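PDB 2HLJ: hypothetical protein from Pseudomonas putida, which probably acts on acyl-CoA thioesters through a hotdog fold, as a thioesterase or as a betainyl-CoA thiolase with acyltransferase activity. Local coordinates for residues A[5-10]-A[37-42]; A[78-83]-A[92-97]; A[86-91]-A[111-116]; A[105-110]-A[146-151]. All coordinates share one frame; numbering follows the deposited sequence.

Interaction 1 of 4, residues A[5-10]-A[37-42]; sequences LITYRT and DALMDR
Leu5 and Arg42 slide past each other in opposite directions. The CD1 methyl of Leu5 sits over one face of the Arg42 guanidinium, offset toward its rim, and comes within 3.4 Å of Arg42 NH1. Arg42 CG is anti to the carbonyl carbon (chi1 -75°), and from CG the chain runs extended to NE, so that the flat head reaches across to the strand. The second methyl of Leu5, CD2, meets Leu39 CD1 at 4.0 Å, the two leucines crossing at about a right angle, and Thr7 CG2 borders the same Leu39 methyl.

The pairing sets the edge of the antiparallel sheet against the long helix of the hotdog fold: strand 6-11 is outermost in this chain, helix 25-43 lies against the sheet, and the two short segments run at 133° with their axes 7.7 Å apart. The backbone also meets the helix directly, Ala38 CB pressing to 3.1 Å from Thr7 O.

Polar contacts gather round the arginine. At Thr7 the backbone leaves the extended form (psi -20°), and the carbonyls of Ile6 and Thr7 both turn to the helix side, Ile6 O toward Arg42 and Thr7 O toward Ala38. Ile6 O lies 2.7 Å from Arg42 NH2. A water bridges the neighbouring groups, donating to Thr7 O at 2.8 Å and accepting from Arg42 NE. The hydroxyl of Thr7 is engaged with Thr80 on the adjoining strand, while Asp37 forms a salt bridge with Arg24 of the second subunit.

Interaction 2 of 4, residues A[78-83]-A[92-97]; sequences VQTQIL and VYHSLH
Thr80 OG1 and His94 CG are each anti to their own carbonyl carbon (chi1 -55° and -65°), which lays the two side chains side by side, pointing the same way. Thr80 OG1 meets the imidazole at its edge, in the ring plane, and shares a hydrogen bond of 2.8 Å with His94 ND1. Both groups have second partners: Thr7 for the threonine hydroxyl and, for His94 NE2, Thr36 of helix 25-43. Val78 CG1 packs obliquely on the same ring, 3.7 Å from His94 ND1.

The two segments are facing strands of an antiparallel beta hairpin in the hotdog sheet. Gln79 with Ser95 and Gln81 with Tyr93 are the hydrogen-bonded pairs, each joined by two backbone bonds. Thr80 with His94 is a non-hydrogen-bonded pair, as are Val78 with Leu96 and Ile82 with Val92; these side chains share one face, and helix 25-43 packs on Val78 and His94 there.

On the other face, the Gln79 amide stacks over the His97 imidazole, planes 13° apart, with OE1 above the ring centre and Gln79 CD 3.4 Å from His97 NE2. Ser95 OG lies in plane at the ring edge and is hydrogen-bonded to His97 NE2 at 2.6 Å. Trp77 continues this cluster: its ring meets that of His97 nearly parallel, and its NE1 donates to Gln79 OE1. Leu83 CD1 packs against Tyr93 CB at 3.8 Å.

Interaction 3 of 4, residues A[86-91]-A[111-116]; sequences DRKRLH and MLLHVD
Leu90 and Leu112 form the hydrogen-bonded pair at the centre of this antiparallel contact, each N donating to the other's O at 2.9 Å. His114 N, still in its strand, bonds to O of Lys88, the residue just before the facing strand, a straight bond of 2.8 Å met nearly along the C=O axis. Arg89 with Leu113 and His91 with Met111 are the non-hydrogen-bonded pairs on either side.

Electrostatic contacts shape the bend that leads into strand 89-98. Asp86 OD1 accepts from the backbone N of Lys88 and of Arg89, an Asx turn and the wider Asx motif together. Its other oxygen, OD2, takes Arg89 NE at 2.9 Å through the syn lone pair, in the guanidinium plane, and Arg89 NH2 from above the carboxylate. The side-on grip by NE and NH2 should fix the rotation of the guanidinium; Lys88 CG covers one of its faces.

Apolar packing comes from side chains pointing the same way: Leu113 CD1 touches Lys88 CG at 3.8 Å and Arg89 CG at 4.1 Å. Met111 CE lies over the His91 ring in a CH-pi contact, 22° off the ring normal, but Met111 has two conformers, which leaves this contact doubtful.

The polar ends have partners beyond the two segments: Lys88 NZ with Ser122, His91 NE2 with Glu109 and His114 NE2 with Asp46. On one face of the sheet Leu112 packs on Thr36 of helix 25-43; on the other, Leu113 adjoins Leu60 of strand 57-66, while Pro156 of the second subunit packs on Arg89.

Interaction 4 of 4, residues A[105-110]-A[146-151]; sequences LAASEQ and PQYMGR
Glu109 reaches from the sheet to Gly150, with Tyr148 and Ala107 packed beside it. Glu109 CG is anti to the backbone N (chi1 -172°), and the rest of the chain is extended, carrying the carboxylate out to the irregular tail. There OE1 accepts from Gly150 N at 3.0 Å, on its syn side and 28° out of the carboxylate plane. A water lies 2.8 Å from the same Glu109 OE1 and accepts a bond from Arg151 N. The other oxygen, OE2, is held by His91 of the adjoining strand. Met149 crosses the glutamate at about a right angle, its SE 3.9 Å from Glu109 CD.

Tyr148, at the centre of an inverse gamma turn, sets its CD2 against Ala107 CB at 3.9 Å, the methyl approaching the ring obliquely. Arg151 folds back so that Tyr148 CD1 sits over the centre of its guanidinium.

Strand 104-114 is thus covered differently on its two faces: Ser108 and Gln110 pack on Leu29 of helix 25-43, whereas Ala107 and Glu109 meet the tail that follows helix 127-138. Tyr93 of strand 89-98 binds Tyr148 N through its hydroxyl, Asn65 of strand 57-66 touches Tyr148, and Ile153 of the second subunit packs on Glu109.

Overall arrangement
From the N terminus, interaction 1 closes first, returning the end of helix 25-43 to edge strand 6-11; it precedes the other three in series. Interaction 2 closes the hairpin of strands 75-85 and 89-98 and touches interaction 1 across the sheet, their centres about 10 Å apart. Interaction 3 opens within that hairpin, crosses interaction 2 along the chain, and adds strand 104-114. Interaction 4, in series with interaction 2, crosses interaction 3 on this same strand and brings the C-terminal tail onto the sheet, on the opposite side of the chain's centre from interaction 1. The four contacts thus join helix 25-43, the sheet and the C-terminal tail.

Interaction 1 of 4, residues A[5-10]-A[37-42]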
# COMPACT_ATOMS: atom_id res chain seq x y z
N LEU A 5 -10.55 17.49 -8.20
CA LEU A 5 -11.48 16.63 -7.49
C LEU A 5 -10.89 16.19 -6.14
O LEU A 5 -9.88 15.51 -6.11
CB LEU A 5 -11.81 15.40 -8.35
CG LEU A 5 -12.81 14.40 -7.73
CD1 LEU A 5 -14.22 15.01 -7.52
CD2 LEU A 5 -12.91 13.16 -8.57
N ILE A 6 -11.56 16.57 -5.05
CA ILE A 6 -11.26 16.07 -3.70
C ILE A 6 -12.29 14.98 -3.33
O ILE A 6 -13.48 15.20 -3.38
CB ILE A 6 -11.26 17.21 -2.66
CG1 ILE A 6 -10.16 18.20 -3.00
CG2 ILE A 6 -11.05 16.68 -1.24
CD1 ILE A 6 -10.15 19.44 -2.17
N THR A 7 -11.81 13.80 -2.97
CA THR A 7 -12.68 12.65 -2.74
C THR A 7 -12.83 12.30 -1.27
O THR A 7 -13.81 11.62 -0.86
CB THR A 7 -12.13 11.45 -3.50
OG1 THR A 7 -10.73 11.42 -3.37
CG2 THR A 7 -12.45 11.60 -4.94
N TYR A 8 -11.90 12.78 -0.45
CA TYR A 8 -11.86 12.35 0.94
C TYR A 8 -11.06 13.33 1.77
O TYR A 8 -10.04 13.82 1.32
CB TYR A 8 -11.31 10.91 1.07
CG TYR A 8 -11.54 10.30 2.43
CD1 TYR A 8 -12.80 9.88 2.80
CD2 TYR A 8 -10.51 10.18 3.36
CE1 TYR A 8 -13.04 9.33 4.04
CE2 TYR A 8 -10.74 9.63 4.62
CZ TYR A 8 -12.02 9.20 4.94
OH TYR A 8 -12.32 8.65 6.18
N ARG A 9 -11.55 13.64 2.96
CA ARG A 9 -10.83 14.46 3.94
C ARG A 9 -10.90 13.82 5.29
O ARG A 9 -11.95 13.28 5.66
CB ARG A 9 -11.47 15.84 4.11
CG ARG A 9 -11.75 16.61 2.87
CD ARG A 9 -12.49 17.89 3.24
NE ARG A 9 -12.74 18.76 2.10
CZ ARG A 9 -11.84 19.61 1.59
NH1 ARG A 9 -10.60 19.71 2.09
NH2 ARG A 9 -12.19 20.36 0.54
N THR A 10 -9.81 13.92 6.05
CA THR A 10 -9.79 13.39 7.41
C THR A 10 -8.67 14.07 8.21
O THR A 10 -7.87 14.84 7.67
CB THR A 10 -9.67 11.81 7.44
OG1 THR A 10 -9.94 11.31 8.76
CG2 THR A 10 -8.31 11.32 7.00
N ASP A 37 -13.50 4.42 -2.20
CA ASP A 37 -14.90 4.16 -1.86
C ASP A 37 -15.82 5.38 -2.13
O ASP A 37 -16.92 5.28 -2.69
CB ASP A 37 -15.04 3.71 -0.41
CG ASP A 37 -14.33 2.39 -0.10
OD1 ASP A 37 -13.84 1.70 -1.02
OD2 ASP A 37 -14.24 2.06 1.09
N ALA A 38 -15.37 6.54 -1.70
CA ALA A 38 -16.07 7.79 -1.95
C ALA A 38 -16.19 8.11 -3.43
O ALA A 38 -17.19 8.66 -3.86
CB ALA A 38 -15.36 8.93 -1.21
N LEU A 39 -15.18 7.79 -4.22
CA LEU A 39 -15.29 7.97 -5.66
C LEU A 39 -16.41 7.09 -6.24
O LEU A 39 -17.16 7.52 -7.11
CB LEU A 39 -13.96 7.63 -6.33
CG LEU A 39 -13.92 7.89 -7.83
CD1 LEU A 39 -14.13 9.35 -8.20
CD2 LEU A 39 -12.65 7.34 -8.41
N MSE A 40 -16.54 5.87 -5.74
CA MSE A 40 -17.60 4.98 -6.19
C MSE A 40 -18.97 5.47 -5.73
O MSE A 40 -19.93 5.41 -6.52
CB MSE A 40 -17.34 3.52 -5.77
CG MSE A 40 -16.14 2.88 -6.42
SE MSE A 40 -16.00 3.23 -8.33
CE MSE A 40 -14.43 4.36 -8.37
N ASP A 41 -19.07 6.01 -4.52
CA ASP A 41 -20.32 6.71 -4.13
C ASP A 41 -20.67 7.87 -5.08
O ASP A 41 -21.83 8.07 -5.43
CB ASP A 41 -20.24 7.29 -2.72
CG ASP A 41 -20.31 6.25 -1.66
OD1 ASP A 41 -20.88 5.16 -1.91
OD2 ASP A 41 -19.77 6.54 -0.55
N ARG A 42 -19.67 8.63 -5.49
CA ARG A 42 -19.92 9.77 -6.37
C ARG A 42 -20.47 9.35 -7.71
O ARG A 42 -21.35 10.02 -8.26
CB ARG A 42 -18.64 10.56 -6.63
CG ARG A 42 -18.17 11.41 -5.51
CD ARG A 42 -16.98 12.20 -6.00
NE ARG A 42 -16.45 13.12 -5.00
CZ ARG A 42 -16.64 14.44 -5.01
NH1 ARG A 42 -17.30 15.04 -5.99
NH2 ARG A 42 -16.12 15.15 -4.04
O HOH W 1 -15.94 11.99 -2.68

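Interaction 2 of 4, residues A[78-83]-A[92-97]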
# COMPACT_ATOMS: atom_id res chain seq x y z
N VAL A 78 -7.55 13.96 -0.02
CA VAL A 78 -7.13 13.21 -1.20
C VAL A 78 -7.63 13.85 -2.45
O VAL A 78 -8.80 14.20 -2.54
CB VAL A 78 -7.67 11.75 -1.14
CG1 VAL A 78 -7.09 10.92 -2.25
CG2 VAL A 78 -7.38 11.14 0.20
N GLN A 79 -6.74 13.98 -3.45
CA GLN A 79 -7.14 14.33 -4.81
C GLN A 79 -7.08 13.08 -5.67
O GLN A 79 -6.22 12.23 -5.50
CB GLN A 79 -6.24 15.45 -5.38
CG GLN A 79 -6.62 16.78 -4.74
CD GLN A 79 -5.72 17.94 -5.06
OE1 GLN A 79 -5.69 18.87 -4.28
NE2 GLN A 79 -4.99 17.89 -6.17
N THR A 80 -8.01 12.94 -6.59
CA THR A 80 -8.16 11.69 -7.33
C THR A 80 -8.33 12.01 -8.81
O THR A 80 -9.12 12.88 -9.17
CB THR A 80 -9.32 10.87 -6.83
OG1 THR A 80 -9.22 10.62 -5.40
CG2 THR A 80 -9.40 9.56 -7.59
N GLN A 81 -7.55 11.34 -9.64
CA GLN A 81 -7.73 11.38 -11.11
C GLN A 81 -7.96 9.98 -11.67
O GLN A 81 -7.37 8.97 -11.20
CB GLN A 81 -6.51 11.95 -11.79
CG GLN A 81 -6.12 13.31 -11.33
CD GLN A 81 -5.07 13.95 -12.24
OE1 GLN A 81 -5.23 13.96 -13.45
NE2 GLN A 81 -4.02 14.50 -11.64
N ILE A 82 -8.81 9.92 -12.68
CA ILE A 82 -9.08 8.70 -13.41
C ILE A 82 -8.12 8.73 -14.60
O ILE A 82 -8.19 9.63 -15.43
CB ILE A 82 -10.58 8.61 -13.82
CG1 ILE A 82 -11.44 8.47 -12.55
CG2 ILE A 82 -10.83 7.43 -14.77
CD1 ILE A 82 -12.90 8.71 -12.78
N LEU A 83 -7.22 7.76 -14.65
CA LEU A 83 -6.21 7.70 -15.69
C LEU A 83 -6.71 6.94 -16.90
O LEU A 83 -6.20 7.13 -17.99
CB LEU A 83 -4.96 7.03 -15.17
CG LEU A 83 -4.41 7.64 -13.89
CD1 LEU A 83 -3.27 6.79 -13.37
CD2 LEU A 83 -4.02 9.09 -14.16
N VAL A 92 -6.57 4.45 -11.56
CA VAL A 92 -6.72 5.67 -10.77
C VAL A 92 -5.43 6.14 -10.11
O VAL A 92 -4.49 5.37 -9.94
CB VAL A 92 -7.80 5.49 -9.67
CG1 VAL A 92 -9.13 5.11 -10.31
CG2 VAL A 92 -7.38 4.44 -8.67
N TYR A 93 -5.41 7.42 -9.74
CA TYR A 93 -4.24 8.03 -9.15
C TYR A 93 -4.73 8.90 -8.03
O TYR A 93 -5.57 9.76 -8.27
CB TYR A 93 -3.51 8.90 -10.19
CG TYR A 93 -2.24 9.60 -9.71
CD1 TYR A 93 -1.04 8.94 -9.69
CD2 TYR A 93 -2.25 10.93 -9.32
CE1 TYR A 93 0.12 9.55 -9.27
CE2 TYR A 93 -1.09 11.57 -8.89
CZ TYR A 93 0.10 10.86 -8.87
OH TYR A 93 1.29 11.44 -8.52
N HIS A 94 -4.30 8.61 -6.80
CA HIS A 94 -4.62 9.41 -5.63
C HIS A 94 -3.38 10.15 -5.19
O HIS A 94 -2.26 9.63 -5.28
CB HIS A 94 -5.06 8.52 -4.46
CG HIS A 94 -6.33 7.76 -4.66
ND1 HIS A 94 -7.55 8.38 -4.91
CD2 HIS A 94 -6.59 6.44 -4.60
CE1 HIS A 94 -8.48 7.46 -5.00
NE2 HIS A 94 -7.93 6.27 -4.78
N SER A 95 -3.56 11.38 -4.71
CA SER A 95 -2.49 12.14 -4.10
C SER A 95 -3.00 12.70 -2.75
O SER A 95 -4.21 12.93 -2.56
CB SER A 95 -1.94 13.22 -5.04
OG SER A 95 -2.98 14.12 -5.47
N LEU A 96 -2.09 12.83 -1.80
CA LEU A 96 -2.43 13.27 -0.46
C LEU A 96 -1.88 14.66 -0.24
O LEU A 96 -0.75 14.94 -0.61
CB LEU A 96 -1.88 12.33 0.61
CG LEU A 96 -2.39 12.53 2.06
CD1 LEU A 96 -3.85 12.16 2.25
CD2 LEU A 96 -1.51 11.76 3.04
N HIS A 97 -2.67 15.51 0.42
CA HIS A 97 -2.38 16.94 0.53
C HIS A 97 -2.73 17.48 1.91
O HIS A 97 -3.57 16.89 2.63
CB HIS A 97 -3.21 17.73 -0.51
CG HIS A 97 -3.04 17.25 -1.92
ND1 HIS A 97 -2.28 17.93 -2.85
CD2 HIS A 97 -3.53 16.17 -2.55
CE1 HIS A 97 -2.28 17.26 -3.99
NE2 HIS A 97 -3.03 16.17 -3.83
O HOH W 2 -4.41 13.07 -7.77

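Interaction 3 of 4, residues A[86-91]-A[111-116]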
# COMPACT_ATOMS: atom_id res chain seq x y z
N ASP A 86 -11.45 0.32 -18.66
CA ASP A 86 -11.92 -0.51 -19.76
C ASP A 86 -13.26 -1.09 -19.38
O ASP A 86 -13.97 -0.49 -18.61
CB ASP A 86 -10.87 -1.54 -20.18
CG ASP A 86 -10.47 -2.50 -19.07
OD1 ASP A 86 -11.25 -2.72 -18.10
OD2 ASP A 86 -9.37 -3.07 -19.20
N ARG A 87 -13.62 -2.25 -19.92
CA ARG A 87 -14.93 -2.84 -19.62
C ARG A 87 -15.10 -3.18 -18.14
O ARG A 87 -16.20 -3.16 -17.65
CB ARG A 87 -15.18 -4.07 -20.49
CG ARG A 87 -15.29 -3.74 -21.97
CD ARG A 87 -15.72 -4.95 -22.83
N LYS A 88 -14.03 -3.51 -17.43
CA LYS A 88 -14.15 -3.91 -16.03
C LYS A 88 -13.05 -3.45 -15.07
O LYS A 88 -13.08 -3.80 -13.88
CB LYS A 88 -14.30 -5.42 -15.93
CG LYS A 88 -13.11 -6.20 -16.38
CD LYS A 88 -13.49 -7.66 -16.69
CE LYS A 88 -12.27 -8.57 -16.63
NZ LYS A 88 -12.51 -10.05 -16.77
N ARG A 89 -12.11 -2.65 -15.56
CA ARG A 89 -10.99 -2.16 -14.74
C ARG A 89 -10.97 -0.65 -14.69
O ARG A 89 -11.34 -0.02 -15.64
CB ARG A 89 -9.64 -2.69 -15.26
CG ARG A 89 -9.34 -4.15 -14.86
CD ARG A 89 -8.29 -4.78 -15.77
NE ARG A 89 -8.90 -4.96 -17.07
CZ ARG A 89 -9.47 -6.08 -17.49
NH1 ARG A 89 -9.45 -7.19 -16.76
NH2 ARG A 89 -10.04 -6.09 -18.68
N LEU A 90 -10.59 -0.10 -13.54
CA LEU A 90 -10.41 1.33 -13.39
C LEU A 90 -8.95 1.62 -13.03
O LEU A 90 -8.39 0.96 -12.17
CB LEU A 90 -11.37 1.83 -12.31
CG LEU A 90 -11.48 3.33 -12.07
CD1 LEU A 90 -11.86 4.10 -13.33
CD2 LEU A 90 -12.49 3.58 -10.93
N HIS A 91 -8.34 2.58 -13.73
CA HIS A 91 -6.95 2.97 -13.48
C HIS A 91 -7.01 4.36 -12.81
O HIS A 91 -7.51 5.31 -13.41
CB HIS A 91 -6.19 2.95 -14.80
CG HIS A 91 -4.72 3.16 -14.68
ND1 HIS A 91 -3.93 3.44 -15.77
CD2 HIS A 91 -3.88 3.12 -13.61
CE1 HIS A 91 -2.67 3.56 -15.39
NE2 HIS A 91 -2.61 3.37 -14.08
N MSE A 111 -4.70 -0.00 -9.85
CA MSE A 111 -5.59 -0.66 -10.79
C MSE A 111 -6.62 -1.48 -10.01
O MSE A 111 -6.26 -2.28 -9.16
CB MSE A 111 -4.79 -1.57 -11.74
CG MSE A 111 -5.65 -2.27 -12.77
SE MSE A 111 -6.25 -1.04 -14.12
CE MSE A 111 -4.54 -0.68 -14.98
N LEU A 112 -7.89 -1.28 -10.32
CA LEU A 112 -8.99 -1.90 -9.58
C LEU A 112 -9.88 -2.66 -10.56
O LEU A 112 -10.02 -2.24 -11.70
CB LEU A 112 -9.80 -0.80 -8.88
CG LEU A 112 -9.05 0.24 -8.04
CD1 LEU A 112 -9.56 1.59 -8.31
CD2 LEU A 112 -9.22 -0.09 -6.55
N LEU A 113 -10.39 -3.80 -10.11
CA LEU A 113 -11.24 -4.71 -10.89
C LEU A 113 -12.65 -4.66 -10.35
O LEU A 113 -12.86 -4.80 -9.13
CB LEU A 113 -10.72 -6.15 -10.77
CG LEU A 113 -11.54 -7.25 -11.47
CD1 LEU A 113 -11.55 -7.03 -12.96
CD2 LEU A 113 -11.00 -8.63 -11.16
N HIS A 114 -13.62 -4.48 -11.26
CA HIS A 114 -15.03 -4.55 -10.88
C HIS A 114 -15.42 -6.01 -10.87
O HIS A 114 -15.25 -6.72 -11.85
CB HIS A 114 -15.91 -3.73 -11.83
CG HIS A 114 -17.36 -3.66 -11.44
ND1 HIS A 114 -18.38 -3.83 -12.35
CD2 HIS A 114 -17.97 -3.39 -10.25
CE1 HIS A 114 -19.55 -3.70 -11.74
NE2 HIS A 114 -19.33 -3.43 -10.46
N VAL A 115 -15.95 -6.46 -9.75
CA VAL A 115 -16.21 -7.88 -9.54
C VAL A 115 -17.70 -8.13 -9.36
O VAL A 115 -18.39 -7.35 -8.76
CB VAL A 115 -15.42 -8.48 -8.33
CG1 VAL A 115 -13.95 -8.24 -8.50
CG2 VAL A 115 -15.88 -7.90 -7.02
N ASP A 116 -18.17 -9.24 -9.90
CA ASP A 116 -19.54 -9.69 -9.72
C ASP A 116 -19.71 -10.32 -8.35
O ASP A 116 -19.06 -11.31 -8.05
CB ASP A 116 -19.87 -10.74 -10.79
CG ASP A 116 -21.33 -11.17 -10.78
OD1 ASP A 116 -22.21 -10.28 -10.80
OD2 ASP A 116 -21.60 -12.39 -10.78

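Interaction 4 of 4, residues A[105-110]-A[146-151]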
# COMPACT_ATOMS: atom_id res chain seq x y z
N LEU A 105 2.18 14.98 -0.35
CA LEU A 105 2.70 14.23 0.77
C LEU A 105 2.96 12.78 0.41
O LEU A 105 3.86 12.14 0.99
CB LEU A 105 1.68 14.28 1.92
CG LEU A 105 1.25 15.67 2.37
CD1 LEU A 105 0.23 15.59 3.47
CD2 LEU A 105 2.47 16.43 2.84
N ALA A 106 2.08 12.25 -0.43
CA ALA A 106 2.16 10.89 -0.95
C ALA A 106 1.27 10.81 -2.18
O ALA A 106 0.38 11.64 -2.36
CB ALA A 106 1.66 9.90 0.08
N ALA A 107 1.51 9.80 -3.01
CA ALA A 107 0.72 9.55 -4.23
C ALA A 107 0.66 8.04 -4.49
O ALA A 107 1.59 7.29 -4.11
CB ALA A 107 1.36 10.29 -5.41
N SER A 108 -0.42 7.56 -5.11
CA SER A 108 -0.56 6.15 -5.40
C SER A 108 -1.27 5.94 -6.70
O SER A 108 -2.35 6.50 -6.89
CB SER A 108 -1.40 5.46 -4.30
OG SER A 108 -1.45 4.07 -4.54
N GLU A 109 -0.69 5.10 -7.56
CA GLU A 109 -1.28 4.66 -8.80
C GLU A 109 -1.87 3.30 -8.53
O GLU A 109 -1.20 2.46 -7.95
CB GLU A 109 -0.18 4.53 -9.87
CG GLU A 109 -0.72 4.26 -11.26
CD GLU A 109 0.37 3.92 -12.27
OE1 GLU A 109 1.56 3.87 -11.87
OE2 GLU A 109 0.02 3.71 -13.46
N GLN A 110 -3.12 3.05 -8.94
CA GLN A 110 -3.77 1.80 -8.64
C GLN A 110 -4.58 1.31 -9.79
O GLN A 110 -5.10 2.11 -10.58
CB GLN A 110 -4.74 1.96 -7.47
CG GLN A 110 -4.18 2.83 -6.37
CD GLN A 110 -4.92 2.66 -5.09
OE1 GLN A 110 -6.08 2.28 -5.09
NE2 GLN A 110 -4.26 2.96 -4.00
N PRO A 146 -0.22 13.56 -13.36
CA PRO A 146 0.25 12.64 -12.32
C PRO A 146 1.75 12.39 -12.42
O PRO A 146 2.26 11.93 -13.45
CB PRO A 146 -0.56 11.36 -12.60
CG PRO A 146 -1.76 11.85 -13.35
CD PRO A 146 -1.19 12.90 -14.24
N GLN A 147 2.45 12.73 -11.36
CA GLN A 147 3.90 12.60 -11.39
C GLN A 147 4.38 11.16 -11.16
O GLN A 147 5.28 10.69 -11.85
CB GLN A 147 4.49 13.54 -10.35
CG GLN A 147 5.98 13.59 -10.38
CD GLN A 147 6.53 14.59 -9.39
OE1 GLN A 147 5.78 15.38 -8.81
NE2 GLN A 147 7.85 14.56 -9.19
N TYR A 148 3.76 10.47 -10.21
CA TYR A 148 4.25 9.18 -9.70
C TYR A 148 3.52 8.02 -10.38
O TYR A 148 2.66 7.34 -9.81
CB TYR A 148 4.13 9.16 -8.16
CG TYR A 148 5.01 10.24 -7.56
CD1 TYR A 148 6.35 10.01 -7.30
CD2 TYR A 148 4.51 11.51 -7.31
CE1 TYR A 148 7.16 11.01 -6.80
CE2 TYR A 148 5.32 12.51 -6.78
CZ TYR A 148 6.64 12.25 -6.55
OH TYR A 148 7.41 13.24 -6.05
N MSE A 149 3.91 7.83 -11.64
CA MSE A 149 3.32 6.87 -12.54
C MSE A 149 4.40 5.99 -13.04
O MSE A 149 5.50 6.47 -13.29
CB MSE A 149 2.80 7.61 -13.76
CG MSE A 149 1.77 8.59 -13.41
SE MSE A 149 0.17 7.60 -13.43
CE MSE A 149 -0.11 8.14 -15.40
N GLY A 150 4.08 4.72 -13.29
CA GLY A 150 5.03 3.79 -13.87
C GLY A 150 6.29 3.66 -13.03
O GLY A 150 7.36 3.37 -13.56
N ARG A 151 6.17 3.83 -11.71
CA ARG A 151 7.36 3.84 -10.86
C ARG A 151 7.87 2.42 -10.54
O ARG A 151 7.09 1.48 -10.39
CB ARG A 151 7.07 4.62 -9.56
CG ARG A 151 6.80 6.09 -9.79
CD ARG A 151 8.01 6.70 -10.43
NE ARG A 151 7.96 8.13 -10.60
CZ ARG A 151 8.74 9.01 -9.97
NH1 ARG A 151 9.63 8.62 -9.07
NH2 ARG A 151 8.60 10.30 -10.25
O HOH W 3 3.67 4.14 -10.01